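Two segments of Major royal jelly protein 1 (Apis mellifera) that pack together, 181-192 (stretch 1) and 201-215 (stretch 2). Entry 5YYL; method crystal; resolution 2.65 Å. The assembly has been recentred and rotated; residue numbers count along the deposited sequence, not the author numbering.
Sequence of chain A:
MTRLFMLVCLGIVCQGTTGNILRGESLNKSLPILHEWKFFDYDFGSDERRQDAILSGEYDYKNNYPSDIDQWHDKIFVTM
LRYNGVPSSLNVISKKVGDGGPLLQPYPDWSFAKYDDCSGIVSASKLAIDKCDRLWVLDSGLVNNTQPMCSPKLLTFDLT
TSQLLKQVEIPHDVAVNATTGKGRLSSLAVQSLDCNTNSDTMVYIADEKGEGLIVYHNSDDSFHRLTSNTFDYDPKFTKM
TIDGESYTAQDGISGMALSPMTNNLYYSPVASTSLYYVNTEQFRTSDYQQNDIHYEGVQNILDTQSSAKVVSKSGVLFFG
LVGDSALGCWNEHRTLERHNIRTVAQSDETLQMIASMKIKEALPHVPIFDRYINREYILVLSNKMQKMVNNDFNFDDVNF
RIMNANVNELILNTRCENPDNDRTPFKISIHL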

# COMPACT_ATOMS: atom_id res chain seq x y z
N GLY A 181 -50.26 24.73 -32.83
CA GLY A 181 -48.95 25.39 -33.00
C GLY A 181 -48.08 25.51 -31.76
O GLY A 181 -46.97 26.02 -31.82
N LYS A 182 -48.57 24.98 -30.63
CA LYS A 182 -47.89 25.10 -29.35
C LYS A 182 -46.81 24.02 -29.20
O LYS A 182 -46.91 22.95 -29.79
CB LYS A 182 -48.90 25.00 -28.20
CG LYS A 182 -49.94 26.12 -28.18
N GLY A 183 -45.77 24.34 -28.44
CA GLY A 183 -44.71 23.39 -28.14
C GLY A 183 -43.81 23.77 -26.96
O GLY A 183 -43.39 24.94 -26.83
N ARG A 184 -43.54 22.78 -26.10
CA ARG A 184 -42.51 22.90 -25.06
C ARG A 184 -41.86 21.56 -24.75
O ARG A 184 -42.39 20.77 -23.97
CB ARG A 184 -43.09 23.52 -23.79
CG ARG A 184 -42.02 23.81 -22.74
CD ARG A 184 -42.41 24.93 -21.80
NE ARG A 184 -43.33 24.50 -20.75
CZ ARG A 184 -44.28 25.26 -20.19
NH1 ARG A 184 -44.48 26.52 -20.59
NH2 ARG A 184 -45.04 24.73 -19.23
N LEU A 185 -40.68 21.34 -25.33
CA LEU A 185 -39.93 20.10 -25.17
C LEU A 185 -39.30 20.01 -23.77
O LEU A 185 -38.31 20.70 -23.47
CB LEU A 185 -38.88 20.01 -26.29
CG LEU A 185 -39.41 20.21 -27.73
CD1 LEU A 185 -38.41 19.78 -28.79
CD2 LEU A 185 -40.72 19.47 -27.97
N SER A 186 -39.89 19.19 -22.91
CA SER A 186 -39.66 19.22 -21.45
C SER A 186 -39.14 17.92 -20.80
O SER A 186 -39.15 17.81 -19.58
CB SER A 186 -41.02 19.51 -20.82
OG SER A 186 -41.93 18.40 -21.03
N SER A 187 -38.78 16.92 -21.61
CA SER A 187 -38.42 15.60 -21.09
C SER A 187 -37.62 14.83 -22.14
O SER A 187 -37.83 15.00 -23.34
CB SER A 187 -39.67 14.80 -20.67
OG SER A 187 -39.42 14.04 -19.49
N LEU A 188 -36.70 13.99 -21.68
CA LEU A 188 -35.70 13.38 -22.55
C LEU A 188 -35.29 12.03 -22.01
O LEU A 188 -35.18 11.83 -20.79
CB LEU A 188 -34.47 14.28 -22.67
CG LEU A 188 -33.26 13.81 -23.48
CD1 LEU A 188 -33.59 13.78 -24.96
CD2 LEU A 188 -32.08 14.73 -23.18
N ALA A 189 -35.08 11.09 -22.92
CA ALA A 189 -34.61 9.76 -22.57
C ALA A 189 -33.88 9.20 -23.76
O ALA A 189 -34.28 9.43 -24.89
CB ALA A 189 -35.77 8.87 -22.19
N VAL A 190 -32.80 8.45 -23.51
CA VAL A 190 -31.94 7.98 -24.58
C VAL A 190 -31.68 6.48 -24.44
O VAL A 190 -31.42 5.99 -23.35
CB VAL A 190 -30.62 8.76 -24.54
CG1 VAL A 190 -29.69 8.30 -25.66
CG2 VAL A 190 -30.89 10.26 -24.63
N GLN A 191 -31.73 5.77 -25.56
CA GLN A 191 -31.56 4.32 -25.62
C GLN A 191 -30.36 4.01 -26.53
O GLN A 191 -30.52 3.79 -27.72
CB GLN A 191 -32.86 3.70 -26.16
CG GLN A 191 -33.08 2.22 -25.91
CD GLN A 191 -34.51 1.82 -26.26
OE1 GLN A 191 -35.01 2.15 -27.35
NE2 GLN A 191 -35.19 1.14 -25.34
N SER A 192 -29.15 4.03 -25.97
CA SER A 192 -27.96 3.64 -26.73
C SER A 192 -27.96 2.12 -26.98
O SER A 192 -27.54 1.34 -26.12
CB SER A 192 -26.68 4.08 -26.02
N THR A 201 -28.61 4.71 -31.81
CA THR A 201 -29.37 5.06 -30.60
C THR A 201 -30.71 5.73 -30.96
O THR A 201 -30.88 6.27 -32.05
CB THR A 201 -28.56 5.98 -29.65
OG1 THR A 201 -28.66 7.35 -30.04
CG2 THR A 201 -27.09 5.60 -29.62
N MET A 202 -31.64 5.68 -30.01
CA MET A 202 -32.98 6.24 -30.16
C MET A 202 -33.20 7.23 -29.03
O MET A 202 -33.03 6.88 -27.88
CB MET A 202 -34.03 5.13 -30.07
CG MET A 202 -33.84 3.96 -31.01
SD MET A 202 -34.81 4.08 -32.52
CE MET A 202 -36.39 3.55 -31.89
N VAL A 203 -33.56 8.47 -29.36
CA VAL A 203 -33.94 9.48 -28.36
C VAL A 203 -35.46 9.61 -28.30
O VAL A 203 -36.13 9.29 -29.27
CB VAL A 203 -33.25 10.83 -28.66
CG1 VAL A 203 -33.72 11.93 -27.74
CG2 VAL A 203 -31.75 10.66 -28.51
N TYR A 204 -35.99 10.00 -27.15
CA TYR A 204 -37.42 10.24 -26.97
C TYR A 204 -37.63 11.59 -26.30
O TYR A 204 -37.04 11.84 -25.25
CB TYR A 204 -38.03 9.14 -26.11
CG TYR A 204 -37.78 7.76 -26.65
CD1 TYR A 204 -38.62 7.20 -27.59
CD2 TYR A 204 -36.68 7.02 -26.22
CE1 TYR A 204 -38.39 5.92 -28.09
CE2 TYR A 204 -36.44 5.74 -26.71
CZ TYR A 204 -37.30 5.20 -27.65
OH TYR A 204 -37.07 3.96 -28.15
N ILE A 205 -38.46 12.45 -26.89
CA ILE A 205 -38.63 13.82 -26.41
C ILE A 205 -40.11 14.13 -26.19
O ILE A 205 -40.87 14.21 -27.14
CB ILE A 205 -37.99 14.83 -27.38
CG1 ILE A 205 -36.52 14.48 -27.62
CG2 ILE A 205 -38.09 16.24 -26.84
CD1 ILE A 205 -35.91 15.15 -28.84
N ALA A 206 -40.50 14.32 -24.93
CA ALA A 206 -41.89 14.66 -24.61
C ALA A 206 -42.11 16.13 -24.81
O ALA A 206 -41.20 16.91 -24.55
CB ALA A 206 -42.21 14.30 -23.18
N ASP A 207 -43.31 16.50 -25.25
CA ASP A 207 -43.72 17.90 -25.47
C ASP A 207 -44.97 18.18 -24.62
O ASP A 207 -46.09 17.91 -25.04
CB ASP A 207 -44.00 18.11 -26.97
CG ASP A 207 -44.63 19.49 -27.31
OD1 ASP A 207 -44.70 20.40 -26.44
OD2 ASP A 207 -45.07 19.65 -28.47
N GLU A 208 -44.78 18.72 -23.43
CA GLU A 208 -45.86 18.83 -22.46
C GLU A 208 -46.96 19.79 -22.91
O GLU A 208 -48.16 19.51 -22.69
CB GLU A 208 -45.32 19.20 -21.06
CG GLU A 208 -44.78 20.62 -20.85
CD GLU A 208 -44.12 20.79 -19.48
OE1 GLU A 208 -43.29 21.70 -19.33
OE2 GLU A 208 -44.41 20.00 -18.54
N LYS A 209 -46.58 20.90 -23.56
CA LYS A 209 -47.56 21.92 -23.97
C LYS A 209 -48.31 21.43 -25.20
O LYS A 209 -49.53 21.41 -25.21
CB LYS A 209 -46.90 23.29 -24.21
CG LYS A 209 -47.76 24.49 -23.81
CD LYS A 209 -47.86 24.66 -22.27
CE LYS A 209 -48.77 25.80 -21.80
N GLY A 210 -47.56 21.01 -26.22
CA GLY A 210 -48.15 20.49 -27.46
C GLY A 210 -48.73 19.08 -27.41
O GLY A 210 -49.46 18.69 -28.32
N GLU A 211 -48.40 18.32 -26.37
CA GLU A 211 -48.97 17.00 -26.10
C GLU A 211 -48.63 15.98 -27.19
O GLU A 211 -49.49 15.58 -28.00
CB GLU A 211 -50.47 17.08 -25.84
CG GLU A 211 -50.84 18.06 -24.73
CD GLU A 211 -52.34 18.17 -24.53
OE1 GLU A 211 -52.75 18.31 -23.35
OE2 GLU A 211 -53.12 18.13 -25.52
N GLY A 212 -47.36 15.58 -27.21
CA GLY A 212 -46.84 14.64 -28.20
C GLY A 212 -45.52 14.02 -27.76
O GLY A 212 -44.88 14.48 -26.82
N LEU A 213 -45.12 12.97 -28.48
CA LEU A 213 -43.90 12.23 -28.20
C LEU A 213 -43.05 12.16 -29.48
O LEU A 213 -43.38 11.44 -30.41
CB LEU A 213 -44.28 10.82 -27.72
CG LEU A 213 -43.18 9.81 -27.41
CD1 LEU A 213 -42.34 10.27 -26.23
CD2 LEU A 213 -43.79 8.45 -27.12
N ILE A 214 -41.97 12.92 -29.53
CA ILE A 214 -41.03 12.86 -30.65
C ILE A 214 -40.12 11.64 -30.48
O ILE A 214 -39.63 11.39 -29.38
CB ILE A 214 -40.18 14.13 -30.71
CG1 ILE A 214 -41.08 15.37 -30.77
CG2 ILE A 214 -39.24 14.08 -31.91
CD1 ILE A 214 -40.40 16.65 -30.33
N VAL A 215 -39.91 10.88 -31.56
CA VAL A 215 -39.01 9.72 -31.57
C VAL A 215 -37.94 9.90 -32.65
O VAL A 215 -38.23 9.80 -33.84
CB VAL A 215 -39.76 8.40 -31.83

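The carboxylate of Asp207 ties together the end of one strand, the turn that follows it and the loop that enters the neighbouring strand. Its OD1 accepts a nearly linear hydrogen bond from the backbone N of Arg184 (N to OD1 2.7 Å, 171°) and a second from the backbone N of Gly210 (N to OD1 2.9 Å). The aspartate thus joins the two stretches where the regular ladder gives out, with chi1 in the t well and the carboxylate lying nearer the other stretch than its CB direction alone would place it. Its other oxygen, OD2, is hydrogen-bonded elsewhere in the structure. The fit around this site is tight: the CA of Gly183 lies 3.4 Å from Asp207 OD1, and the CA of Gly210 is 3.6 Å from the carbonyl O of Lys182. A CB on Gly210 would clash with both that carbonyl and Asp207 OD2, so the close approach depends on the absence of a side chain.

Arg184 adds a second polar link. While its N is bound to Asp207, its O accepts a hydrogen bond from Glu208 N (3.2 Å from N to O), and its side chain forms a salt bridge to the same glutamate. The Arg184 NE to Glu208 OE1 distance is 3.1 Å with an angle of 167°; NH2 of Arg184 makes only a weak bond to that oxygen, at 3.5 Å. Glu208 OE1 lies at the edge of the guanidinium, near its plane, where the N-H groups point, whereas CD of Lys209 lies over one face.

Beyond this corner, strands 185-192 and 201-207 run antiparallel, their axes at 169° and 4.7 Å apart at closest approach. Ser186 N donates to Ala206 O (3.1 Å between N and O), and Ala206 N donates to Ser187 O (3.2 Å between N and O). These bonds reach from Ala206 to two successive residues of the first strand. The pairing is more regular farther along: Ala189 and Tyr204 exchange backbone bonds of 3.1 Å from Ala189 N to Tyr204 O and 2.9 Å from Tyr204 N to Ala189 O. Gln191 and Met202 do the same, at 2.9 Å from Gln191 N to Met202 O and 3.2 Å from Met202 N to Gln191 O.

The two faces of the sheet differ. On the one carrying Leu185, Leu188 and Val190, aliphatic side chains meet diagonally as well as directly across the ladder. Leu188 CD1 comes within 3.3 Å of Val203 CG1, a very close approach for two methyl groups, and 4.0 Å of Ile205 CG1. Ile214, on the strand beyond, reaches back over the middle strand, bringing its CD1 to 3.7 Å from Leu185 CD2. The other face is more polar. There, the Tyr204 hydroxyl donates to the Gln191 side chain, OH to OE1 2.9 Å, a diagonal bond alongside the backbone pairs. Gln191 NE2 is hydrogen-bonded elsewhere in the structure, so both ends of the amide are engaged.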